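Local coordinates for tRNA nucleotidyl transferase-related protein (Thermotoga maritima, PDB 3H38) that probably adds the CCA end to tRNA, this chain being the class II nucleotidyltransferase part of a longer protein that uses CTP, ATP and magnesium, at residues L246-Y251 against E289-E294; E261-N266 against F351-S356; G275-F280 against S344-C349; E325-R330 against G361-Y366. One frame throughout, in Å; residues are numbered along the deposited sequence.

Interaction 1 (L246-Y251 against E289-E294)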
# COMPACT_ATOMS: atom_id res chain seq x y z
N LEU A 246 -2.22 -11.73 12.09
CA LEU A 246 -1.87 -11.79 10.68
C LEU A 246 -0.68 -12.76 10.47
O LEU A 246 -0.66 -13.54 9.51
CB LEU A 246 -1.56 -10.39 10.11
CG LEU A 246 -2.69 -9.36 10.19
CD1 LEU A 246 -2.30 -8.08 9.47
CD2 LEU A 246 -3.98 -9.93 9.60
N PHE A 247 0.28 -12.70 11.38
CA PHE A 247 1.52 -13.48 11.30
C PHE A 247 1.80 -14.07 12.67
O PHE A 247 2.26 -13.38 13.57
CB PHE A 247 2.70 -12.62 10.87
CG PHE A 247 2.37 -11.69 9.75
CD1 PHE A 247 1.99 -10.39 10.02
CD2 PHE A 247 2.38 -12.13 8.44
CE1 PHE A 247 1.64 -9.54 8.98
CE2 PHE A 247 2.04 -11.29 7.40
CZ PHE A 247 1.67 -9.99 7.67
N PRO A 248 1.52 -15.36 12.82
CA PRO A 248 1.37 -16.08 14.09
C PRO A 248 2.71 -16.31 14.78
O PRO A 248 2.74 -16.71 15.94
CB PRO A 248 0.75 -17.42 13.66
CG PRO A 248 0.42 -17.26 12.17
CD PRO A 248 1.40 -16.27 11.67
N LYS A 249 3.80 -16.10 14.06
CA LYS A 249 5.13 -16.22 14.65
C LYS A 249 5.85 -14.88 14.81
O LYS A 249 7.00 -14.85 15.23
CB LYS A 249 6.00 -17.16 13.83
CG LYS A 249 6.20 -18.50 14.48
CD LYS A 249 4.94 -19.32 14.45
CE LYS A 249 5.08 -20.51 15.37
NZ LYS A 249 4.01 -21.51 15.11
N THR A 250 5.19 -13.78 14.47
CA THR A 250 5.80 -12.47 14.68
C THR A 250 5.25 -11.77 15.93
O THR A 250 4.02 -11.64 16.14
CB THR A 250 5.74 -11.48 13.46
OG1 THR A 250 4.76 -10.48 13.69
CG2 THR A 250 5.47 -12.16 12.13
N TYR A 251 6.18 -11.32 16.76
CA TYR A 251 5.89 -10.62 18.00
C TYR A 251 6.41 -9.21 17.84
O TYR A 251 7.61 -9.00 17.60
CB TYR A 251 6.58 -11.34 19.17
CG TYR A 251 6.34 -12.82 19.07
CD1 TYR A 251 5.15 -13.38 19.52
CD2 TYR A 251 7.28 -13.64 18.46
CE1 TYR A 251 4.91 -14.74 19.40
CE2 TYR A 251 7.05 -15.01 18.33
CZ TYR A 251 5.86 -15.55 18.80
OH TYR A 251 5.65 -16.91 18.68
N GLU A 289 11.47 -12.22 10.28
CA GLU A 289 12.72 -12.69 10.84
C GLU A 289 12.51 -13.88 11.76
O GLU A 289 11.56 -13.91 12.56
CB GLU A 289 13.44 -11.57 11.59
CG GLU A 289 14.04 -10.52 10.67
CD GLU A 289 14.83 -9.46 11.43
OE1 GLU A 289 15.62 -8.74 10.77
OE2 GLU A 289 14.68 -9.33 12.67
N PHE A 290 13.38 -14.89 11.63
CA PHE A 290 13.48 -16.01 12.58
C PHE A 290 12.34 -17.01 12.47
O PHE A 290 12.08 -17.79 13.40
CB PHE A 290 13.64 -15.49 14.01
CG PHE A 290 14.84 -14.62 14.19
CD1 PHE A 290 14.69 -13.28 14.49
CD2 PHE A 290 16.12 -15.14 14.02
CE1 PHE A 290 15.79 -12.46 14.64
CE2 PHE A 290 17.23 -14.33 14.17
CZ PHE A 290 17.07 -12.99 14.48
N TYR A 291 11.68 -17.00 11.32
CA TYR A 291 10.59 -17.91 11.06
C TYR A 291 11.14 -19.28 10.68
O TYR A 291 12.01 -19.41 9.82
CB TYR A 291 9.69 -17.38 9.93
CG TYR A 291 8.44 -16.68 10.40
CD1 TYR A 291 7.20 -17.05 9.90
CD2 TYR A 291 8.49 -15.65 11.33
CE1 TYR A 291 6.03 -16.43 10.31
CE2 TYR A 291 7.32 -15.00 11.75
CZ TYR A 291 6.09 -15.41 11.23
OH TYR A 291 4.92 -14.81 11.62
N ASP A 292 10.63 -20.30 11.35
CA ASP A 292 10.93 -21.68 11.00
C ASP A 292 10.29 -22.02 9.65
O ASP A 292 9.34 -21.38 9.21
CB ASP A 292 10.40 -22.60 12.10
CG ASP A 292 9.03 -22.15 12.64
OD1 ASP A 292 8.83 -20.92 12.90
OD2 ASP A 292 8.17 -23.03 12.82
N ASP A 293 10.77 -23.07 9.02
CA ASP A 293 10.38 -23.45 7.69
C ASP A 293 8.90 -23.73 7.51
O ASP A 293 8.35 -23.44 6.50
CB ASP A 293 11.15 -24.70 7.30
CG ASP A 293 12.49 -24.38 6.71
OD1 ASP A 293 12.62 -23.30 6.16
OD2 ASP A 293 13.41 -25.21 6.76
N GLU A 294 8.27 -24.34 8.49
CA GLU A 294 6.85 -24.66 8.40
C GLU A 294 6.00 -23.43 8.71
O GLU A 294 4.92 -23.25 8.14
CB GLU A 294 6.49 -25.84 9.31
CG GLU A 294 6.94 -25.71 10.75
CD GLU A 294 8.46 -25.73 10.91
OE1 GLU A 294 9.09 -24.67 10.76
OE2 GLU A 294 9.02 -26.81 11.19
O HOH W 1 10.00 -15.61 14.54
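Tyr291 lays its ring against Lys249, with its phenol end toward the backbone of Phe247 to Thr250. The tight part lies here. Lys249 CB sits over one face of the ring, off centre toward the rim, 3.5 Å from the centroid and 26° from the ring normal, a CH-pi contact; it comes within 3.1 Å of Tyr291 CZ. At the phenol end, Lys249 N gives a hydrogen bond to Tyr291 OH at 3.0 Å, bent at 136°. The oxygen is modelled too close to Thr250 CG2, so its exact place, and with it this bond and the approach of Phe247 CB to the same oxygen, is less sure.

The phenol meets a type I beta turn, Phe247 to Thr250, which follows helix 242-246 and is closed by a bond from Thr250 N to Phe247 O. On the other segment, Asp292 takes the N-cap position of helix 293-302, and its OD2 is hydrogen-bonded to Ser295 OG.

The looser side belongs to exposed Lys249 beyond CB. Its CG passes 3.9 Å from Asp292 OD1, and its NZ stops 5.0 Å from Asp292 OD2, opposite charges that do not touch. A water spans a wider separation of the backbones, donating to Lys249 O at 3.2 Å and to Glu289 O.

Interaction 2 (E261-N266 against F351-S356)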
# COMPACT_ATOMS: atom_id res chain seq x y z
N GLU A 261 10.92 1.44 12.83
CA GLU A 261 11.22 2.86 12.70
C GLU A 261 12.43 3.14 11.77
O GLU A 261 12.32 3.89 10.81
CB GLU A 261 11.42 3.48 14.07
CG GLU A 261 11.81 4.92 14.04
CD GLU A 261 11.91 5.51 15.43
OE1 GLU A 261 11.53 4.80 16.39
OE2 GLU A 261 12.37 6.67 15.55
N ASN A 262 13.58 2.52 12.05
CA ASN A 262 14.72 2.61 11.14
C ASN A 262 14.33 2.29 9.70
O ASN A 262 14.77 2.96 8.77
CB ASN A 262 15.85 1.65 11.54
CG ASN A 262 16.45 1.98 12.89
OD1 ASN A 262 17.05 1.13 13.54
ND2 ASN A 262 16.28 3.22 13.33
N LEU A 263 13.52 1.24 9.55
CA LEU A 263 13.09 0.76 8.25
C LEU A 263 12.50 1.91 7.44
O LEU A 263 13.02 2.27 6.39
CB LEU A 263 12.05 -0.35 8.44
CG LEU A 263 11.56 -1.24 7.28
CD1 LEU A 263 10.12 -0.90 6.90
CD2 LEU A 263 12.50 -1.23 6.09
N PHE A 264 11.43 2.50 7.95
CA PHE A 264 10.69 3.53 7.22
C PHE A 264 11.52 4.77 6.97
O PHE A 264 11.53 5.29 5.86
CB PHE A 264 9.36 3.86 7.90
CG PHE A 264 8.30 2.82 7.66
CD1 PHE A 264 7.86 1.98 8.68
CD2 PHE A 264 7.76 2.65 6.37
CE1 PHE A 264 6.88 1.01 8.44
CE2 PHE A 264 6.78 1.67 6.11
CZ PHE A 264 6.33 0.85 7.14
N ARG A 265 12.24 5.23 8.00
CA ARG A 265 13.16 6.36 7.86
C ARG A 265 14.05 6.22 6.64
O ARG A 265 14.27 7.18 5.90
CB ARG A 265 14.05 6.53 9.11
CG ARG A 265 15.06 7.70 8.98
CD ARG A 265 16.36 7.58 9.86
NE ARG A 265 16.03 7.07 11.18
CZ ARG A 265 16.54 5.98 11.75
NH1 ARG A 265 16.09 5.61 12.94
NH2 ARG A 265 17.51 5.27 11.16
N ASN A 266 14.55 5.01 6.43
CA ASN A 266 15.60 4.79 5.46
C ASN A 266 15.07 4.38 4.10
O ASN A 266 15.80 4.38 3.11
CB ASN A 266 16.59 3.76 5.99
CG ASN A 266 17.48 4.33 7.07
OD1 ASN A 266 18.05 5.41 6.89
ND2 ASN A 266 17.61 3.63 8.20
N PHE A 351 18.65 -4.30 5.85
CA PHE A 351 19.90 -3.96 6.51
C PHE A 351 19.79 -2.61 7.21
O PHE A 351 20.20 -2.45 8.36
CB PHE A 351 21.08 -3.98 5.53
CG PHE A 351 21.69 -5.34 5.35
CD1 PHE A 351 21.80 -5.91 4.09
CD2 PHE A 351 22.16 -6.05 6.45
CE1 PHE A 351 22.38 -7.17 3.92
CE2 PHE A 351 22.74 -7.31 6.29
CZ PHE A 351 22.84 -7.87 5.02
N LEU A 352 19.18 -1.64 6.53
CA LEU A 352 19.03 -0.33 7.15
C LEU A 352 18.11 -0.34 8.37
O LEU A 352 18.18 0.56 9.22
CB LEU A 352 18.59 0.71 6.13
CG LEU A 352 19.67 1.11 5.12
CD1 LEU A 352 19.03 1.63 3.84
CD2 LEU A 352 20.61 2.15 5.72
N ALA A 353 17.24 -1.35 8.48
CA ALA A 353 16.34 -1.40 9.63
C ALA A 353 17.10 -1.60 10.95
O ALA A 353 16.58 -1.32 12.02
CB ALA A 353 15.27 -2.48 9.47
N TYR A 354 18.34 -2.06 10.86
CA TYR A 354 19.13 -2.34 12.06
C TYR A 354 19.99 -1.16 12.49
O TYR A 354 20.62 -1.19 13.57
CB TYR A 354 20.05 -3.52 11.81
CG TYR A 354 19.44 -4.87 12.03
CD1 TYR A 354 18.79 -5.54 11.00
CD2 TYR A 354 19.54 -5.51 13.26
CE1 TYR A 354 18.24 -6.80 11.19
CE2 TYR A 354 19.00 -6.76 13.47
CZ TYR A 354 18.35 -7.41 12.44
OH TYR A 354 17.82 -8.67 12.66
N LEU A 355 20.07 -0.12 11.67
CA LEU A 355 20.99 0.94 12.08
C LEU A 355 20.51 2.39 12.12
O LEU A 355 19.48 2.77 11.54
CB LEU A 355 22.35 0.81 11.39
CG LEU A 355 22.48 0.90 9.88
CD1 LEU A 355 22.92 -0.44 9.32
CD2 LEU A 355 21.18 1.41 9.26
N SER A 356 21.29 3.17 12.86
CA SER A 356 21.10 4.60 12.98
C SER A 356 22.47 5.22 13.19
O SER A 356 23.48 4.51 13.25
CB SER A 356 20.17 4.92 14.15
OG SER A 356 20.45 4.08 15.25
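The type I beta turn from Leu352 to Leu355 presents its carbonyls to Arg265 and Asn266 of helix 254-274, with Asn262 packing nearby. Arg265 NH2 makes the clearer bond, giving to Leu355 O at 3.2 Å with an N-H...O angle of 146°. It arrives in the carbonyl plane on a lone pair, while the oxygen lies only 2° out of the guanidinium plane. The Arg265 chain bends at chi3 (-41°, which places NE), and one guanidinium face lies over CA of Asn262, offset toward the rim. NH2 also forms a salt bridge with Glu360 of helix 357-371, so this one nitrogen reaches two acceptors.

The turn belongs to a run of helices and loops: no strand occurs between the two segments, consistent with the helical body and tail of class II CCA-adding enzymes. Within it the backbones come very close, Leu263 CA to Ala353 CA being 4.1 Å, which the small side chain of Ala353 allows; its CB rests 4.0 Å from Leu263 CB.

Beside this, Asn266 CB packs on Leu352 CB at 3.6 Å, and the amide ND2 gives a weak bond to Leu352 O at 3.3 Å. That same oxygen accepts Leu355 N to close the turn. Asn262 CB lies 3.1 Å from Ala353 O.

Interaction 3 (G275-F280 against S344-C349)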
# COMPACT_ATOMS: atom_id res chain seq x y z
N GLY A 275 16.11 2.79 -6.64
CA GLY A 275 14.93 2.46 -7.43
C GLY A 275 13.71 2.14 -6.58
O GLY A 275 13.71 2.35 -5.37
N GLU A 276 12.70 1.55 -7.20
CA GLU A 276 11.43 1.25 -6.54
C GLU A 276 11.57 0.28 -5.38
O GLU A 276 12.29 -0.69 -5.46
CB GLU A 276 10.39 0.73 -7.55
CG GLU A 276 9.57 1.83 -8.29
CD GLU A 276 8.23 1.35 -8.91
OE1 GLU A 276 8.22 0.43 -9.77
OE2 GLU A 276 7.17 1.93 -8.57
N VAL A 277 10.85 0.54 -4.30
CA VAL A 277 10.87 -0.36 -3.15
C VAL A 277 9.46 -0.87 -2.84
O VAL A 277 8.58 -0.08 -2.49
CB VAL A 277 11.45 0.35 -1.90
CG1 VAL A 277 10.89 -0.28 -0.62
CG2 VAL A 277 12.97 0.31 -1.91
N ASP A 278 9.24 -2.17 -2.98
CA ASP A 278 7.98 -2.76 -2.56
C ASP A 278 7.90 -2.75 -1.03
O ASP A 278 8.57 -3.53 -0.35
CB ASP A 278 7.81 -4.18 -3.10
CG ASP A 278 6.47 -4.80 -2.72
OD1 ASP A 278 6.02 -5.75 -3.40
OD2 ASP A 278 5.85 -4.34 -1.73
N ARG A 279 7.07 -1.86 -0.51
CA ARG A 279 6.98 -1.66 0.93
C ARG A 279 6.40 -2.86 1.66
O ARG A 279 6.77 -3.11 2.82
CB ARG A 279 6.18 -0.41 1.25
CG ARG A 279 6.73 0.78 0.53
CD ARG A 279 6.37 2.06 1.20
NE ARG A 279 6.80 3.17 0.37
CZ ARG A 279 6.46 4.43 0.58
NH1 ARG A 279 6.90 5.37 -0.25
NH2 ARG A 279 5.69 4.75 1.61
N PHE A 280 5.50 -3.58 0.99
CA PHE A 280 4.92 -4.78 1.58
C PHE A 280 6.03 -5.79 1.95
O PHE A 280 6.06 -6.33 3.05
CB PHE A 280 3.88 -5.40 0.63
CG PHE A 280 3.27 -6.68 1.13
CD1 PHE A 280 2.54 -6.71 2.32
CD2 PHE A 280 3.41 -7.86 0.42
CE1 PHE A 280 1.99 -7.90 2.80
CE2 PHE A 280 2.86 -9.05 0.89
CZ PHE A 280 2.15 -9.07 2.09
N SER A 344 18.34 -7.56 -3.32
CA SER A 344 17.15 -6.77 -3.56
C SER A 344 17.22 -5.46 -2.78
O SER A 344 17.80 -5.40 -1.69
CB SER A 344 15.91 -7.54 -3.11
OG SER A 344 15.77 -7.52 -1.70
N ASN A 345 16.61 -4.43 -3.33
CA ASN A 345 16.37 -3.20 -2.59
C ASN A 345 15.75 -3.46 -1.24
O ASN A 345 16.05 -2.78 -0.26
CB ASN A 345 15.42 -2.31 -3.38
CG ASN A 345 16.07 -1.69 -4.59
OD1 ASN A 345 15.52 -0.76 -5.19
ND2 ASN A 345 17.25 -2.19 -4.96
N GLU A 346 14.86 -4.45 -1.18
CA GLU A 346 14.15 -4.75 0.06
C GLU A 346 15.12 -5.25 1.12
O GLU A 346 15.02 -4.86 2.29
CB GLU A 346 13.01 -5.75 -0.19
CG GLU A 346 11.81 -5.14 -0.92
CD GLU A 346 12.10 -4.87 -2.39
OE1 GLU A 346 12.79 -5.68 -3.03
OE2 GLU A 346 11.62 -3.84 -2.92
N THR A 347 16.07 -6.09 0.70
CA THR A 347 17.11 -6.59 1.58
C THR A 347 17.94 -5.42 2.10
O THR A 347 18.41 -5.42 3.24
CB THR A 347 18.04 -7.58 0.85
OG1 THR A 347 17.35 -8.81 0.62
CG2 THR A 347 19.30 -7.86 1.70
N ILE A 348 18.12 -4.42 1.26
CA ILE A 348 18.93 -3.27 1.64
C ILE A 348 18.24 -2.57 2.79
O ILE A 348 18.83 -2.39 3.86
CB ILE A 348 19.12 -2.29 0.47
CG1 ILE A 348 20.21 -2.81 -0.48
CG2 ILE A 348 19.46 -0.91 0.97
CD1 ILE A 348 20.51 -1.87 -1.62
N CYS A 349 16.98 -2.19 2.56
CA CYS A 349 16.14 -1.58 3.60
C CYS A 349 16.26 -2.38 4.89
O CYS A 349 16.43 -1.82 5.98
CB CYS A 349 14.68 -1.61 3.15
SG CYS A 349 14.36 -0.82 1.57
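The carboxylate of Glu346 is offered to the backbone N-H of Asp278, which meets OE2 on its anti side, 23° out of the carboxylate plane. The bond is 2.9 Å from Asp278 N to Glu346 OE2, with an angle of 143°. The same oxygen lies 3.6 Å from Val277 CA. The other flat group, the Asn345 amide, rests by the carbonyls of Gly275 and Glu276.

A bend at chi2 of Glu346 (72°) places CD for this reach, and CG passes 3.7 Å from Asp278 O. Two helix starts are joined here: Asp278 is the N-cap of helix 279-287, its OD2 accepting a weak bond from Phe280 N, and Ser344 caps helix 345-352, its OG taking Thr347 N at 2.8 Å. Gly275, the first residue past helix 254-274, has positive phi; a side chain there would be jammed against the preceding carbonyl. An alanine in place of Glu346 would probably leave Asp278 N without its carboxylate mate and open a gap alongside Val277. Deeper in, Val277 CG2 touches Asn345 CB at 3.9 Å and Cys349 SG at the same distance, while Val277 also packs on Val270 of helix 254-274.

Interaction 4 (E325-R330 against G361-Y366)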
# COMPACT_ATOMS: atom_id res chain seq x y z
N GLU A 325 29.16 -5.23 13.78
CA GLU A 325 30.54 -5.25 14.24
C GLU A 325 31.47 -4.62 13.23
O GLU A 325 32.37 -3.88 13.61
CB GLU A 325 30.98 -6.68 14.54
CG GLU A 325 30.49 -7.23 15.87
CD GLU A 325 31.33 -8.40 16.34
OE1 GLU A 325 31.23 -8.77 17.53
OE2 GLU A 325 32.10 -8.94 15.52
N MET A 326 31.25 -4.91 11.94
CA MET A 326 32.09 -4.36 10.87
C MET A 326 31.95 -2.84 10.75
O MET A 326 32.89 -2.15 10.35
CB MET A 326 31.74 -4.96 9.50
CG MET A 326 32.05 -6.43 9.26
SD MET A 326 31.29 -6.81 7.64
CE MET A 326 31.31 -8.61 7.61
N LEU A 327 30.78 -2.32 11.06
CA LEU A 327 30.57 -0.88 10.97
C LEU A 327 31.10 -0.17 12.22
O LEU A 327 31.34 1.04 12.22
CB LEU A 327 29.08 -0.55 10.76
CG LEU A 327 28.46 -0.99 9.43
CD1 LEU A 327 26.96 -0.77 9.45
CD2 LEU A 327 29.11 -0.27 8.23
N SER A 328 31.29 -0.94 13.29
CA SER A 328 31.86 -0.41 14.52
C SER A 328 33.32 -0.06 14.29
O SER A 328 33.80 0.98 14.73
CB SER A 328 31.74 -1.41 15.67
OG SER A 328 30.42 -1.45 16.18
N GLU A 329 34.01 -0.94 13.57
CA GLU A 329 35.45 -0.83 13.40
C GLU A 329 35.83 -0.20 12.08
O GLU A 329 36.93 -0.43 11.58
CB GLU A 329 36.05 -2.21 13.49
CG GLU A 329 35.35 -3.08 14.50
CD GLU A 329 35.52 -4.54 14.19
OE1 GLU A 329 36.29 -4.85 13.25
OE2 GLU A 329 34.89 -5.38 14.87
N ARG A 330 34.91 0.46 11.45
CA ARG A 330 35.26 1.23 10.31
C ARG A 330 36.06 0.35 9.36
O ARG A 330 36.95 0.80 8.66
CB ARG A 330 36.04 2.44 10.78
CG ARG A 330 35.21 3.42 11.58
CD ARG A 330 34.40 4.25 10.62
NE ARG A 330 33.38 5.07 11.27
CZ ARG A 330 33.24 6.37 11.10
NH1 ARG A 330 34.05 7.03 10.26
NH2 ARG A 330 32.29 7.02 11.74
N GLY A 361 25.09 6.03 8.54
CA GLY A 361 25.86 6.94 7.71
C GLY A 361 27.01 6.28 6.94
O GLY A 361 27.18 6.51 5.75
N LEU A 362 27.80 5.45 7.60
CA LEU A 362 28.88 4.78 6.91
C LEU A 362 28.42 3.73 5.93
O LEU A 362 28.66 3.84 4.75
CB LEU A 362 29.67 4.01 7.96
CG LEU A 362 31.16 3.71 7.90
CD1 LEU A 362 31.44 2.41 8.53
CD2 LEU A 362 31.75 3.79 6.55
N PHE A 363 27.66 2.76 6.42
CA PHE A 363 27.01 1.78 5.57
C PHE A 363 26.30 2.41 4.36
O PHE A 363 26.40 1.89 3.25
CB PHE A 363 26.04 0.95 6.43
CG PHE A 363 25.31 -0.12 5.67
CD1 PHE A 363 25.98 -1.20 5.14
CD2 PHE A 363 23.92 -0.05 5.51
CE1 PHE A 363 25.29 -2.19 4.45
CE2 PHE A 363 23.24 -1.04 4.82
CZ PHE A 363 23.92 -2.11 4.30
N LYS A 364 25.62 3.54 4.56
CA LYS A 364 24.93 4.21 3.46
C LYS A 364 25.87 4.53 2.31
O LYS A 364 25.50 4.44 1.13
CB LYS A 364 24.27 5.50 3.93
CG LYS A 364 22.90 5.32 4.51
CD LYS A 364 22.33 6.64 4.99
CE LYS A 364 20.82 6.54 5.21
NZ LYS A 364 20.26 7.90 5.43
N SER A 365 27.05 5.07 2.60
CA SER A 365 28.03 5.31 1.56
C SER A 365 28.72 4.09 1.03
O SER A 365 28.87 3.93 -0.15
CB SER A 365 29.00 6.42 1.88
OG SER A 365 28.71 7.53 1.05
N TYR A 366 29.12 3.22 1.92
CA TYR A 366 29.74 2.00 1.44
C TYR A 366 28.86 1.42 0.35
O TYR A 366 29.33 0.89 -0.66
CB TYR A 366 29.88 0.99 2.59
CG TYR A 366 31.14 1.16 3.40
CD1 TYR A 366 31.58 0.15 4.25
CD2 TYR A 366 31.90 2.32 3.30
CE1 TYR A 366 32.75 0.30 4.99
CE2 TYR A 366 33.07 2.48 4.03
CZ TYR A 366 33.49 1.46 4.88
OH TYR A 366 34.65 1.62 5.62
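Leu327 packs its two methyls against Leu362 and Phe363, where the last turn of helix 309-328 meets helix 357-371 in an apolar helix-helix contact. The branches divide the work: Leu327 CD2 touches Leu362 CD1 at 3.6 Å, and Leu327 CD1 touches Phe363 CB at 3.6 Å. The two leucine side chains lie antiparallel, side by side, whereas Leu327 and Phe363 meet at a slant. An alanine at Leu327 would probably open a gap between the helices, leaving Leu362 CD1 and Phe363 CB without the methyls that now cover them.

The next shell fixes the partners. Phe363 has CG anti to its backbone N (chi1 -179°). Its ring packs on Leu352, Leu355 and Val340; Leu355 also touches Leu327, joining the two sides. On the outer flank lies Arg330, just past the helix end with positive phi. Its chain bends at chi2, CD comes to 4.1 Å from Leu362 CD1, and one face of the guanidinium lies over Leu362 CG. The charge is met by Glu358, whose carboxylate forms a salt bridge with NH2.

Leu362 is shared with Tyr366, one turn further along its helix. The tyrosine hydroxyl is hydrogen-bonded to Val331 O, beyond the segment, and Leu362 CD2 sits 3.1 Å above the Tyr366 ring plane, offset toward the rim.

All four contacts are partly buried and lie in the helical part, away from the nucleotide and magnesium sites. Interaction 3 is nearest the chain's centre, about 13 Å between centres, interaction 4 farthest at about 31 Å; exposed Lys249, Arg265 and Arg330 edge interactions 1, 2 and 4. Interactions 2 and 3 share helix 345-352, 3 at its start and 2 where it runs into the turn, with Leu263 packing on Cys349. Phe363 of interaction 4 reaches Phe351, Leu352 and Leu355. A probable hydrogen bond ties Tyr354 to Glu289 of interaction 1. Chemistry differs: a phenol against a turn in 1, side-chain donors on carbonyls in 2, a carboxylate on backbone N-H in 3, mostly apolar packing in 4.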